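Local coordinates for protein dihydroorotase (PDB 2OGJ) that catalyses, in vitro, the deacetylation of acetyl-(R)-mandelate and, less efficiently, of acetyl glycolate, as a zinc-containing hydrolase with a TIM-barrel fold, at residues 297-303 with 391-396; 352-358 with 370-376. All coordinates share one frame; numbering follows the deposited sequence.

Interaction 1. Residues 297-303 with 391-396; sequences MNFPVWD and RYIPRA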
# COMPACT_ATOMS: atom_id res chain seq x y z
N MSE A 297 28.45 12.77 14.43
CA MSE A 297 29.43 13.14 15.45
C MSE A 297 30.88 13.08 15.00
O MSE A 297 31.60 14.05 15.17
CB MSE A 297 29.27 12.30 16.73
CG MSE A 297 30.29 12.69 17.82
SE MSE A 297 30.06 11.93 19.41
CE MSE A 297 30.38 10.28 18.94
N ASN A 298 31.31 11.97 14.42
CA ASN A 298 32.71 11.91 14.05
C ASN A 298 33.09 12.87 12.93
O ASN A 298 34.08 13.60 13.05
CB ASN A 298 33.15 10.49 13.68
CG ASN A 298 34.68 10.39 13.50
OD1 ASN A 298 35.43 10.41 14.47
ND2 ASN A 298 35.12 10.30 12.24
N PHE A 299 32.32 12.90 11.85
CA PHE A 299 32.72 13.78 10.78
C PHE A 299 32.11 15.16 10.69
O PHE A 299 32.70 16.13 11.16
CB PHE A 299 32.60 13.11 9.41
CG PHE A 299 32.78 14.08 8.27
CD1 PHE A 299 33.90 14.90 8.22
CD2 PHE A 299 31.82 14.20 7.28
CE1 PHE A 299 34.04 15.84 7.20
CE2 PHE A 299 31.96 15.14 6.26
CZ PHE A 299 33.07 15.95 6.23
N PRO A 300 30.90 15.28 10.11
CA PRO A 300 30.37 16.65 10.02
C PRO A 300 30.46 17.46 11.33
O PRO A 300 31.35 18.28 11.52
CB PRO A 300 28.91 16.43 9.58
CG PRO A 300 28.86 14.97 9.13
CD PRO A 300 29.83 14.28 10.04
N VAL A 301 29.51 17.19 12.20
CA VAL A 301 29.37 17.84 13.50
C VAL A 301 30.31 17.23 14.50
O VAL A 301 30.30 16.02 14.71
CB VAL A 301 27.95 17.61 14.05
CG1 VAL A 301 27.69 18.52 15.23
CG2 VAL A 301 26.96 17.80 12.95
N TRP A 302 31.14 18.02 15.15
CA TRP A 302 31.99 17.37 16.14
C TRP A 302 31.29 17.52 17.49
O TRP A 302 31.10 16.55 18.22
CB TRP A 302 33.39 17.99 16.14
CG TRP A 302 34.15 17.73 14.86
CD1 TRP A 302 34.20 16.55 14.16
CD2 TRP A 302 35.02 18.63 14.19
NE1 TRP A 302 35.06 16.67 13.10
CE2 TRP A 302 35.58 17.94 13.09
CE3 TRP A 302 35.39 19.97 14.40
CZ2 TRP A 302 36.48 18.53 12.20
CZ3 TRP A 302 36.29 20.56 13.52
CH2 TRP A 302 36.83 19.83 12.44
N ASP A 303 30.87 18.74 17.80
CA ASP A 303 30.22 19.01 19.05
C ASP A 303 29.57 20.38 18.98
O ASP A 303 29.75 21.10 18.00
CB ASP A 303 31.25 18.97 20.17
CG ASP A 303 32.53 19.73 19.83
OD1 ASP A 303 33.59 19.32 20.33
OD2 ASP A 303 32.49 20.73 19.08
N ARG A 391 36.72 19.87 23.68
CA ARG A 391 36.15 19.64 22.36
C ARG A 391 36.42 18.21 21.94
O ARG A 391 37.38 17.60 22.41
CB ARG A 391 36.74 20.61 21.33
CG ARG A 391 36.08 21.98 21.37
CD ARG A 391 36.70 22.96 20.38
NE ARG A 391 36.82 22.38 19.05
CZ ARG A 391 37.95 21.91 18.54
NH1 ARG A 391 39.07 21.96 19.26
NH2 ARG A 391 37.97 21.38 17.32
N TYR A 392 35.54 17.69 21.07
CA TYR A 392 35.61 16.34 20.53
C TYR A 392 36.76 16.22 19.55
O TYR A 392 36.96 17.07 18.68
CB TYR A 392 34.29 15.99 19.82
CG TYR A 392 34.34 14.72 18.99
CD1 TYR A 392 34.18 13.47 19.58
CD2 TYR A 392 34.60 14.77 17.60
CE1 TYR A 392 34.28 12.29 18.82
CE2 TYR A 392 34.71 13.60 16.84
CZ TYR A 392 34.55 12.37 17.45
OH TYR A 392 34.73 11.21 16.72
N ILE A 393 37.54 15.17 19.71
CA ILE A 393 38.66 14.96 18.82
C ILE A 393 38.26 13.83 17.89
O ILE A 393 38.05 12.69 18.34
CB ILE A 393 39.95 14.60 19.61
CG1 ILE A 393 40.23 15.67 20.68
CG2 ILE A 393 41.14 14.50 18.65
CD1 ILE A 393 40.35 17.05 20.10
N PRO A 394 38.14 14.13 16.59
CA PRO A 394 37.76 13.12 15.60
C PRO A 394 38.71 11.94 15.52
O PRO A 394 39.85 12.07 15.08
CB PRO A 394 37.68 13.92 14.30
CG PRO A 394 38.64 15.04 14.52
CD PRO A 394 38.39 15.43 15.95
N ARG A 395 38.23 10.79 16.00
CA ARG A 395 39.00 9.56 15.96
C ARG A 395 38.84 8.98 14.57
O ARG A 395 38.34 7.86 14.41
CB ARG A 395 38.48 8.56 16.99
CG ARG A 395 38.84 8.94 18.40
CD ARG A 395 38.17 8.06 19.43
NE ARG A 395 38.26 8.66 20.75
CZ ARG A 395 37.93 9.93 21.00
NH1 ARG A 395 37.49 10.71 20.02
NH2 ARG A 395 38.03 10.42 22.24
N ALA A 396 39.25 9.76 13.58
CA ALA A 396 39.16 9.36 12.18
C ALA A 396 39.68 10.51 11.32
O ALA A 396 40.54 10.25 10.44
CB ALA A 396 37.72 9.04 11.80

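Interaction 2. Residues 352-358 with 370-376; sequences FDLVDAD and RLKRLFE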
# COMPACT_ATOMS: atom_id res chain seq x y z
N PHE A 352 33.99 28.27 29.50
CA PHE A 352 34.59 28.15 28.17
C PHE A 352 35.37 29.38 27.79
O PHE A 352 35.13 30.47 28.30
CB PHE A 352 33.50 27.94 27.12
CG PHE A 352 32.60 29.14 26.94
CD1 PHE A 352 32.80 30.04 25.88
CD2 PHE A 352 31.52 29.35 27.81
CE1 PHE A 352 31.94 31.13 25.68
CE2 PHE A 352 30.66 30.43 27.62
CZ PHE A 352 30.86 31.32 26.55
N ASP A 353 36.30 29.18 26.86
CA ASP A 353 37.11 30.25 26.34
C ASP A 353 36.78 30.45 24.87
O ASP A 353 36.14 29.61 24.24
CB ASP A 353 38.59 29.92 26.49
CG ASP A 353 39.13 30.32 27.85
OD1 ASP A 353 38.94 31.51 28.21
OD2 ASP A 353 39.75 29.47 28.54
N LEU A 354 37.19 31.58 24.32
CA LEU A 354 36.98 31.88 22.92
C LEU A 354 38.37 32.26 22.43
O LEU A 354 38.75 33.42 22.51
CB LEU A 354 36.00 33.05 22.77
CG LEU A 354 35.30 33.27 21.42
CD1 LEU A 354 35.88 34.46 20.72
CD2 LEU A 354 35.42 32.01 20.58
N VAL A 355 39.11 31.27 21.93
CA VAL A 355 40.49 31.47 21.47
C VAL A 355 40.73 31.59 19.97
O VAL A 355 39.92 31.17 19.14
CB VAL A 355 41.37 30.33 21.99
CG1 VAL A 355 41.12 30.12 23.46
CG2 VAL A 355 41.08 29.05 21.22
N ASP A 356 41.88 32.17 19.62
CA ASP A 356 42.25 32.32 18.22
C ASP A 356 42.73 30.99 17.68
O ASP A 356 43.43 30.24 18.37
CB ASP A 356 43.36 33.35 18.06
CG ASP A 356 42.89 34.77 18.31
OD1 ASP A 356 41.79 35.13 17.82
OD2 ASP A 356 43.62 35.53 18.97
N ALA A 357 42.34 30.69 16.45
CA ALA A 357 42.75 29.44 15.84
C ALA A 357 42.71 29.53 14.33
O ALA A 357 42.39 30.58 13.76
CB ALA A 357 41.85 28.32 16.31
N ASP A 358 43.05 28.42 13.70
CA ASP A 358 43.04 28.31 12.25
C ASP A 358 42.64 26.86 12.01
O ASP A 358 43.46 26.01 11.67
CB ASP A 358 44.43 28.59 11.67
CG ASP A 358 44.46 28.49 10.16
OD1 ASP A 358 43.64 29.17 9.50
OD2 ASP A 358 45.32 27.74 9.64
N ARG A 370 37.57 27.70 7.40
CA ARG A 370 38.54 27.63 8.49
C ARG A 370 38.27 28.68 9.55
O ARG A 370 38.56 29.86 9.35
CB ARG A 370 39.98 27.77 7.97
CG ARG A 370 40.23 28.97 7.08
CD ARG A 370 41.73 29.10 6.74
NE ARG A 370 42.26 27.95 6.01
CZ ARG A 370 42.66 26.81 6.56
NH1 ARG A 370 42.59 26.64 7.88
NH2 ARG A 370 43.14 25.83 5.80
N LEU A 371 37.70 28.23 10.66
CA LEU A 371 37.34 29.08 11.79
C LEU A 371 38.56 29.75 12.43
O LEU A 371 39.56 29.10 12.74
CB LEU A 371 36.57 28.25 12.83
CG LEU A 371 35.57 27.24 12.23
CD1 LEU A 371 35.08 26.29 13.30
CD2 LEU A 371 34.42 27.98 11.60
N LYS A 372 38.46 31.06 12.63
CA LYS A 372 39.53 31.86 13.21
C LYS A 372 39.39 32.03 14.73
O LYS A 372 40.31 32.49 15.40
CB LYS A 372 39.57 33.24 12.54
CG LYS A 372 39.81 33.21 11.02
CD LYS A 372 41.13 32.52 10.70
CE LYS A 372 41.51 32.70 9.24
NZ LYS A 372 42.77 31.97 8.93
N ARG A 373 38.22 31.67 15.25
CA ARG A 373 37.95 31.76 16.68
C ARG A 373 37.18 30.51 17.09
O ARG A 373 36.29 30.07 16.37
CB ARG A 373 37.15 33.02 17.00
CG ARG A 373 37.94 34.28 16.76
CD ARG A 373 37.03 35.46 16.53
NE ARG A 373 36.50 36.04 17.76
CZ ARG A 373 35.50 36.91 17.80
NH1 ARG A 373 34.90 37.29 16.67
NH2 ARG A 373 35.09 37.40 18.95
N LEU A 374 37.53 29.95 18.23
CA LEU A 374 36.88 28.73 18.68
C LEU A 374 36.34 28.69 20.10
O LEU A 374 37.05 28.97 21.07
CB LEU A 374 37.84 27.56 18.52
CG LEU A 374 38.19 27.20 17.09
CD1 LEU A 374 39.27 26.14 17.11
CD2 LEU A 374 36.94 26.71 16.35
N PHE A 375 35.06 28.35 20.21
CA PHE A 375 34.49 28.20 21.52
C PHE A 375 35.16 26.92 22.00
O PHE A 375 35.21 25.92 21.28
CB PHE A 375 32.98 28.03 21.47
CG PHE A 375 32.25 29.31 21.19
CD1 PHE A 375 32.08 29.75 19.88
CD2 PHE A 375 31.75 30.07 22.24
CE1 PHE A 375 31.43 30.95 19.62
CE2 PHE A 375 31.09 31.28 21.99
CZ PHE A 375 30.93 31.72 20.68
N GLU A 376 35.72 26.98 23.20
CA GLU A 376 36.40 25.83 23.76
C GLU A 376 35.99 25.61 25.22
O GLU A 376 36.45 26.31 26.12
CB GLU A 376 37.91 26.01 23.64
CG GLU A 376 38.65 24.70 23.44
CD GLU A 376 39.30 24.59 22.07
OE1 GLU A 376 38.89 25.33 21.14
OE2 GLU A 376 40.22 23.76 21.90

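Interaction 1. Residues 297-303 with 391-396
The Tyr392 ring lies against Met297, here a selenomethionine, whose CG sits over one ring face 4.3 Å from the ring centroid and 15° off the normal. The Met297 side chain crosses the tyrosine at about a right angle and bends at its last torsion; SE approaches the ring obliquely, 4.8 Å from the centroid, completing a Met-aromatic contact. With CG anti to the backbone N (chi1 169°), the Tyr392 ring extends along the 297-303 loop. Its hydroxyl donates a hydrogen bond to Asn298 OD1; the separation of OH and OD1, 2.5 Å, is very short and doubtful in length. OD1 lies at the edge of the tyrosine ring, near its plane, while the amide plane stands perpendicular to that ring.

At the other end of the tyrosine, its backbone N donates to Asp303 OD1 over 2.6 Å. The bond is almost straight, 176° at the hydrogen. Asp303 is also the N-cap of helix 304-313, and its OD2 bonds Thr306 OG1, so one carboxylate ties the last modelled residues, 391-396, to the helix start. Trp302 packs alongside the tyrosine, its CB 3.7 Å from Tyr392 CD2. The five-membered ring of Trp302 and the Tyr392 ring are roughly parallel but slid apart, so they barely overlap. The indole also meets Pro394 CB, 4.0 Å from Trp302 NE1, and Arg391, whose guanidinium turns an edge toward CE3.

Polar bonds at both ends of a tyrosine thus bracket a mixed aromatic and aliphatic patch. The loop 297-303 follows the zinc ligand Asp291, and the side chain of Met297 lies about 12 Å from a zinc ion. Residues 391-396 pack on a loop near, but not at, the metal centre of the amidohydrolase TIM barrel, contributing none of its ligands.

Interaction 2. Residues 352-358 with 370-376
Asp353 pairs with Glu376, and Val355 with Leu374, through two reciprocal sets of backbone hydrogen bonds, the antiparallel pattern of a beta hairpin. The bond from Leu374 N to Val355 O, 2.8 Å, lies in the carbonyl plane. Where the second strand turns its corner at 372-373, Ala357 N still donates to Lys372 O over 2.9 Å, but from well above the carbonyl plane.

Apolar contacts cover both sides. Leu354 CD2 sits over the centre of the Phe375 ring, 4.1 Å from its centroid, while Phe352 CE1 meets the edge of that ring at CD2, 3.6 Å away. On the side of Val355, Leu374 CD1 touches Ala357 CB at 3.5 Å. Helices 304-313 and 318-323 cover Phe375.

Charge gathers at the far end. Lys372 NZ makes a salt bridge to Asp358 OD1 (3.0 Å) from the anti side, out of the carboxylate plane, and Arg370 NH1 bonds the same oxygen more weakly at 3.2 Å. Arg370 NH2 has a further salt bridge to Glu360.

The chemistry implies a hairpin held by main-chain hydrogen bonds and apolar where helices cover it, whose exposed end carries a salt-bridge network of Asp358, Arg370 and Lys372.

Both contacts are partly buried and lie on the same side of the chain's centre, their centres 16 Å apart. Interaction 1 buries Tyr392 and Asp303 between two irregular segments and depends on side chains; interaction 2 joins strand 348-362 to the two strand pieces of 370-376, either side of a corner, mainly by main-chain bonds, and runs from buried Phe352 and Phe375 to exposed charges. Helix 304-313 connects them: 297-303 runs into its start, whereas residues of 370-376 pack on its side. Trp302 and Arg391 also touch strand 348-362, and Arg391 CD lies 3.4 Å from Phe375 O while its guanidinium forms a long, weak ion pair with Glu376. Interaction 1 lies nearer the zinc.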